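Local atomic coordinates of putative hydrolase (Acinetobacter sp. NBRC 100985, PDB entry 4XUK), a protein that probably hydrolyses organophosphate triesters and lactones, as a two-zinc enzyme of the metallo-beta-lactamase superfamily. Residues Q38-E41 / I42-K45; A48-K52 / G53-S57. The protein carries 2 engineered substitutions. All coordinates share one frame; numbering follows the deposited sequence.

Interaction 1. Residues Q38-E41 / I42-K45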
ATOM      1  N   GLN A  38     -14.271   4.779  21.532  1.00 22.24           N
ATOM      2  CA  GLN A  38     -14.579   5.001  20.113  1.00 22.39           C
ATOM      3  C   GLN A  38     -13.308   5.010  19.275  1.00 21.71           C
ATOM      4  O   GLN A  38     -13.317   4.583  18.114  1.00 19.14           O
ATOM      5  CB  GLN A  38     -15.346   6.313  19.910  1.00 24.65           C
ATOM      6  CG  GLN A  38     -16.775   6.269  20.424  1.00 31.13           C
ATOM      7  CD  GLN A  38     -17.423   7.644  20.448  1.00 35.54           C
ATOM      8  OE1 GLN A  38     -17.086   8.523  19.650  1.00 31.74           O
ATOM      9  NE2 GLN A  38     -18.344   7.841  21.379  1.00 36.70           N
ATOM     10  N   VAL A  39     -12.225   5.520  19.858  1.00 23.02           N
ATOM     11  CA  VAL A  39     -10.914   5.425  19.227  1.00 22.44           C
ATOM     12  C   VAL A  39     -10.595   3.964  18.969  1.00 22.65           C
ATOM     13  O   VAL A  39     -10.217   3.598  17.856  1.00 22.85           O
ATOM     14  CB  VAL A  39      -9.804   6.070  20.097  1.00 23.21           C
ATOM     15  CG1 VAL A  39      -8.417   5.765  19.527  1.00 20.02           C
ATOM     16  CG2 VAL A  39     -10.011   7.561  20.193  1.00 22.24           C
ATOM     17  N   HIS A  40     -10.766   3.120  19.984  1.00 21.35           N
ATOM     18  CA  HIS A  40     -10.477   1.700  19.819  1.00 23.39           C
ATOM     19  C   HIS A  40     -11.418   1.003  18.837  1.00 22.81           C
ATOM     20  O   HIS A  40     -10.989   0.120  18.090  1.00 19.47           O
ATOM     21  CB  HIS A  40     -10.401   0.977  21.175  1.00 25.90           C
ATOM     22  CG  HIS A  40      -9.173   1.323  21.956  1.00 31.78           C
ATOM     23  ND1 HIS A  40      -7.902   1.038  21.501  1.00 30.65           N
ATOM     24  CD2 HIS A  40      -9.015   1.959  23.144  1.00 32.52           C
ATOM     25  CE1 HIS A  40      -7.015   1.473  22.378  1.00 34.13           C
ATOM     26  NE2 HIS A  40      -7.664   2.040  23.383  1.00 33.25           N
ATOM     27  N   GLU A  41     -12.686   1.409  18.823  1.00 21.93           N
ATOM     28  CA  GLU A  41     -13.625   0.930  17.806  1.00 19.66           C
ATOM     29  C   GLU A  41     -13.111   1.221  16.394  1.00 19.02           C
ATOM     30  O   GLU A  41     -13.059   0.331  15.539  1.00 18.15           O
ATOM     31  CB  GLU A  41     -14.990   1.593  18.010  1.00 22.13           C
ATOM     32  CG  GLU A  41     -15.746   1.056  19.229  1.00 22.95           C
ATOM     33  CD  GLU A  41     -16.855   1.992  19.691  1.00 26.33           C
ATOM     34  OE1 GLU A  41     -17.327   1.849  20.845  1.00 24.40           O
ATOM     35  OE2 GLU A  41     -17.248   2.869  18.894  1.00 20.09           O
ATOM     36  N   ILE A  42     -12.717   2.467  16.147  1.00 20.08           N
ATOM     37  CA  ILE A  42     -12.235   2.840  14.817  1.00 20.04           C
ATOM     38  C   ILE A  42     -10.955   2.073  14.463  1.00 18.07           C
ATOM     39  O   ILE A  42     -10.831   1.551  13.353  1.00 18.49           O
ATOM     40  CB  ILE A  42     -12.085   4.373  14.681  1.00 20.02           C
ATOM     41  CG1 ILE A  42     -13.456   5.048  14.821  1.00 17.66           C
ATOM     42  CG2 ILE A  42     -11.464   4.746  13.340  1.00 19.36           C
ATOM     43  CD1 ILE A  42     -13.407   6.546  15.085  1.00 21.50           C
ATOM     44  N   LEU A  43     -10.022   1.968  15.407  1.00 18.69           N
ATOM     45  CA  LEU A  43      -8.782   1.227  15.157  1.00 20.81           C
ATOM     46  C   LEU A  43      -9.045  -0.261  14.844  1.00 18.27           C
ATOM     47  O   LEU A  43      -8.357  -0.874  14.022  1.00 18.41           O
ATOM     48  CB  LEU A  43      -7.831   1.386  16.349  1.00 17.07           C
ATOM     49  CG  LEU A  43      -7.260   2.780  16.608  1.00 22.63           C
ATOM     50  CD1 LEU A  43      -6.451   2.815  17.896  1.00 22.07           C
ATOM     51  CD2 LEU A  43      -6.399   3.224  15.436  1.00 22.60           C
ATOM     52  N   LYS A  44     -10.037  -0.848  15.503  1.00 19.65           N
ATOM     53  CA  LYS A  44     -10.368  -2.244  15.249  1.00 19.78           C
ATOM     54  C   LYS A  44     -10.942  -2.440  13.849  1.00 18.33           C
ATOM     55  O   LYS A  44     -10.666  -3.452  13.209  1.00 17.99           O
ATOM     56  CB  LYS A  44     -11.343  -2.768  16.302  1.00 23.14           C
ATOM     57  CG  LYS A  44     -10.704  -3.108  17.634  1.00 26.74           C
ATOM     58  CD  LYS A  44     -11.781  -3.420  18.667  1.00 27.33           C
ATOM     59  CE  LYS A  44     -11.205  -4.102  19.899  1.00 35.27           C
ATOM     60  NZ  LYS A  44     -11.152  -3.170  21.065  1.00 41.74           N
ATOM     61  N   LYS A  45     -11.740  -1.482  13.375  1.00 16.33           N
ATOM     62  CA  LYS A  45     -12.270  -1.561  12.016  1.00 19.21           C
ATOM     63  C   LYS A  45     -11.125  -1.619  11.004  1.00 19.07           C
ATOM     64  O   LYS A  45     -11.187  -2.364  10.014  1.00 15.63           O
ATOM     65  CB  LYS A  45     -13.184  -0.365  11.723  1.00 17.84           C
ATOM     66  CG  LYS A  45     -13.251   0.033  10.241  1.00 17.34           C
ATOM     67  CD  LYS A  45     -14.084   1.298  10.031  1.00 17.98           C
ATOM     68  CE  LYS A  45     -14.032   1.767   8.583  1.00 19.00           C
ATOM     69  NZ  LYS A  45     -14.754   3.055   8.352  1.00 16.70           N
TER
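Val-39 and Leu-43 sit one helical turn apart, and their side chains run alongside each other. Val-39 CG1 meets Leu-43 CD1 at 3.9 Å. This is the tight, buried side of the contact. Leu-43 CG is anti to its carbonyl carbon (chi1 -67°), which brings it back over the preceding turn, 3.3 Å from Val-39 O. That same oxygen accepts Leu-43 N at 2.9 Å. Val-39 also packs on Ile-34 and on Val-225 of helix 225-228. The four residues of 42-45 each donate a backbone bond to the residue four earlier, as in a regular alpha-helix, and 36-45 is amphipathic. Ile-42 is intermediate: its CG1 rests 3.3 Å from Gln-38 O. Its side chain touches Asp-228, which also takes a salt bridge from Lys-45 NZ. The other side is looser. Glu-41 is exposed there. Lys-44, also exposed, lays its aliphatic part over the helix, with CG 3.3 Å from His-40 O, and bends at chi4 (106°). Its NZ makes a weak, long ion pair with Asp-49, whose carboxylate also accepts a hydrogen bond from His-40 ND1.

Interaction 2. Residues A48-K52 / G53-S57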
ATOM      1  N   ALA A  48      -5.952  -2.067  13.315  1.00 21.76           N
ATOM      2  CA  ALA A  48      -4.849  -1.195  13.688  1.00 25.57           C
ATOM      3  C   ALA A  48      -4.832  -0.988  15.193  1.00 25.32           C
ATOM      4  O   ALA A  48      -4.250  -0.006  15.678  1.00 19.64           O
ATOM      5  CB  ALA A  48      -5.002   0.162  12.980  1.00 21.13           C
ATOM      6  N   ASP A  49      -5.486  -1.876  15.914  1.00 20.55           N
ATOM      7  CA  ASP A  49      -5.645  -1.778  17.356  1.00 27.89           C
ATOM      8  C   ASP A  49      -4.569  -2.536  18.135  1.00 35.99           C
ATOM      9  O   ASP A  49      -4.856  -3.202  19.077  1.00 38.15           O
ATOM     10  CB  ASP A  49      -7.033  -2.256  17.791  1.00 24.18           C
ATOM     11  CG  ASP A  49      -7.503  -1.627  19.123  1.00 35.60           C
ATOM     12  OD1 ASP A  49      -7.092  -0.522  19.486  1.00 34.34           O
ATOM     13  OD2 ASP A  49      -8.286  -2.276  19.817  1.00 31.45           O
ATOM     14  N   GLN A  50      -3.318  -2.391  17.736  1.00 34.35           N
ATOM     15  CA  GLN A  50      -2.224  -3.136  18.336  1.00 37.28           C
ATOM     16  C   GLN A  50      -1.743  -2.506  19.657  1.00 42.47           C
ATOM     17  O   GLN A  50      -1.632  -1.330  19.778  1.00 35.03           O
ATOM     18  CB  GLN A  50      -1.068  -3.400  17.363  1.00 34.01           C
ATOM     19  CG  GLN A  50      -1.147  -2.729  15.993  1.00 39.71           C
ATOM     20  CD  GLN A  50       0.216  -2.315  15.408  1.00 38.73           C
ATOM     21  OE1 GLN A  50       0.393  -1.208  14.999  1.00 36.33           O
ATOM     22  NE2 GLN A  50       1.162  -3.243  15.355  1.00 39.56           N
ATOM     23  N   GLU A  51      -1.509  -3.314  20.668  1.00 43.60           N
ATOM     24  CA  GLU A  51      -1.112  -2.782  21.961  1.00 43.44           C
ATOM     25  C   GLU A  51       0.157  -1.958  21.871  1.00 39.31           C
ATOM     26  O   GLU A  51       0.337  -1.084  22.634  1.00 44.63           O
ATOM     27  CB  GLU A  51      -0.953  -3.913  22.971  1.00 43.44           C
ATOM     28  CG  GLU A  51      -0.885  -3.495  24.428  1.00 49.13           C
ATOM     29  CD  GLU A  51      -1.590  -2.182  24.755  1.00 57.02           C
ATOM     30  OE1 GLU A  51      -2.833  -2.121  24.759  1.00 55.47           O
ATOM     31  OE2 GLU A  51      -0.874  -1.203  25.030  1.00 57.60           O
ATOM     32  N   LYS A  52       1.010  -2.228  20.907  1.00 37.23           N
ATOM     33  CA  LYS A  52       2.232  -1.453  20.691  1.00 37.98           C
ATOM     34  C   LYS A  52       1.935   0.036  20.491  1.00 31.07           C
ATOM     35  O   LYS A  52       2.724   0.899  20.886  1.00 34.47           O
ATOM     36  CB  LYS A  52       2.987  -2.003  19.479  1.00 37.50           C
ATOM     37  CG  LYS A  52       4.461  -1.606  19.416  1.00 37.92           C
ATOM     38  CD  LYS A  52       5.118  -2.161  18.150  1.00 42.28           C
ATOM     39  CE  LYS A  52       6.634  -2.038  18.207  1.00 41.50           C
ATOM     40  NZ  LYS A  52       7.272  -2.425  16.920  1.00 46.58           N
ATOM     41  N   GLY A  53       0.794   0.339  19.877  1.00 33.11           N
ATOM     42  CA  GLY A  53       0.402   1.721  19.647  1.00 27.66           C
ATOM     43  C   GLY A  53      -0.195   1.918  18.265  1.00 26.24           C
ATOM     44  O   GLY A  53      -0.364   0.960  17.509  1.00 22.35           O
ATOM     45  N   VAL A  54      -0.519   3.162  17.928  1.00 23.37           N
ATOM     46  CA  VAL A  54      -1.119   3.457  16.631  1.00 20.89           C
ATOM     47  C   VAL A  54      -0.006   3.665  15.603  1.00 21.89           C
ATOM     48  O   VAL A  54       0.726   4.659  15.657  1.00 21.11           O
ATOM     49  CB  VAL A  54      -2.016   4.697  16.720  1.00 21.14           C
ATOM     50  CG1 VAL A  54      -2.656   4.982  15.385  1.00 19.14           C
ATOM     51  CG2 VAL A  54      -3.093   4.499  17.809  1.00 21.07           C
ATOM     52  N   GLN A  55       0.141   2.713  14.686  1.00 20.52           N
ATOM     53  CA  GLN A  55       1.224   2.765  13.704  1.00 20.92           C
ATOM     54  C   GLN A  55       1.079   4.005  12.835  1.00 20.63           C
ATOM     55  O   GLN A  55      -0.007   4.264  12.308  1.00 18.06           O
ATOM     56  CB  GLN A  55       1.206   1.507  12.832  1.00 22.52           C
ATOM     57  CG  GLN A  55       2.418   1.380  11.906  1.00 18.19           C
ATOM     58  CD  GLN A  55       2.413   0.088  11.105  1.00 22.38           C
ATOM     59  OE1 GLN A  55       1.716  -0.869  11.445  1.00 22.59           O
ATOM     60  NE2 GLN A  55       3.189   0.057  10.036  1.00 21.48           N
ATOM     61  N   THR A  56       2.162   4.773  12.697  1.00 18.30           N
ATOM     62  CA  THR A  56       2.110   6.032  11.971  1.00 17.27           C
ATOM     63  C   THR A  56       3.394   6.214  11.183  1.00 17.73           C
ATOM     64  O   THR A  56       4.480   6.284  11.763  1.00 17.16           O
ATOM     65  CB  THR A  56       1.934   7.204  12.944  1.00 19.78           C
ATOM     66  OG1 THR A  56       0.751   6.979  13.722  1.00 21.68           O
ATOM     67  CG2 THR A  56       1.814   8.532  12.191  1.00 17.15           C
ATOM     68  N   SER A  57       3.271   6.262   9.859  1.00 17.74           N
ATOM     69  CA  SER A  57       4.431   6.483   9.003  1.00 18.29           C
ATOM     70  C   SER A  57       4.928   7.920   9.144  1.00 18.31           C
ATOM     71  O   SER A  57       4.171   8.828   9.515  1.00 16.34           O
ATOM     72  CB  SER A  57       4.089   6.202   7.542  1.00 14.23           C
ATOM     73  OG  SER A  57       3.708   4.857   7.334  1.00 18.27           O
TER
HETATM   74  O   HOH W   1      -1.968   0.790  14.200  1.00 27.66           O
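The backbone turns at Glu-51 and Lys-52, and Gly-53 N donates back to Gln-50 O at 2.9 Å. The bond is bent, with an N-H...O angle of 146°. Glu-51 and Lys-52 both have helical backbone angles. Gly-53 then has a positive phi of 138°, a backbone conformation that glycine takes readily, since it has no CB to crowd the preceding carbonyl. The Gln-50 side chain runs from the foot of the turn across toward the start of the strand. Its chain is bent at chi2, and OE1 arrives 3.6 Å from Gln-55 CB. The two glutamine amides are turned 50° apart. The motif is a beta turn leading into the start of strand 54-64, which belongs to one of the two mixed sheets of the metallo-beta-lactamase fold. A water bridges the two segments. Gln-55 N donates to it at 2.9 Å, and it lies 2.8 Å from Ala-48 O and 3.2 Å from Gln-50 OE1. The strand pairs with 14-26 through Val-54 and Thr-56. Lys-52 is exposed and runs out extended, making a cation-pi contact with Phe-25. Further along, Ser-57 O accepts a hydrogen bond from the zinc ligand His-265, and Ser-57 OG bonds His-288 of the second subunit.

In the fold
Interaction 1 lies within helix 36-45. Interaction 2 is the turn that leads from the following loop into strand 54-64. The two are in series, with centres about 11 Å apart, and they touch directly. Leu-43 O probably accepts a hydrogen bond from Ala-48 N, and Leu-43 CD1 packs on Val-54 CG2, so the helix lies against the start of the strand. Interaction 1 is partly buried and combines regular helical backbone bonds with one apolar pair. Interaction 2 is a surface contact, held by a single backbone bond and a bridging water. Both reach the second subunit: Lys-45 packs on its Tyr-275, and Gln-55 on its Phe-289.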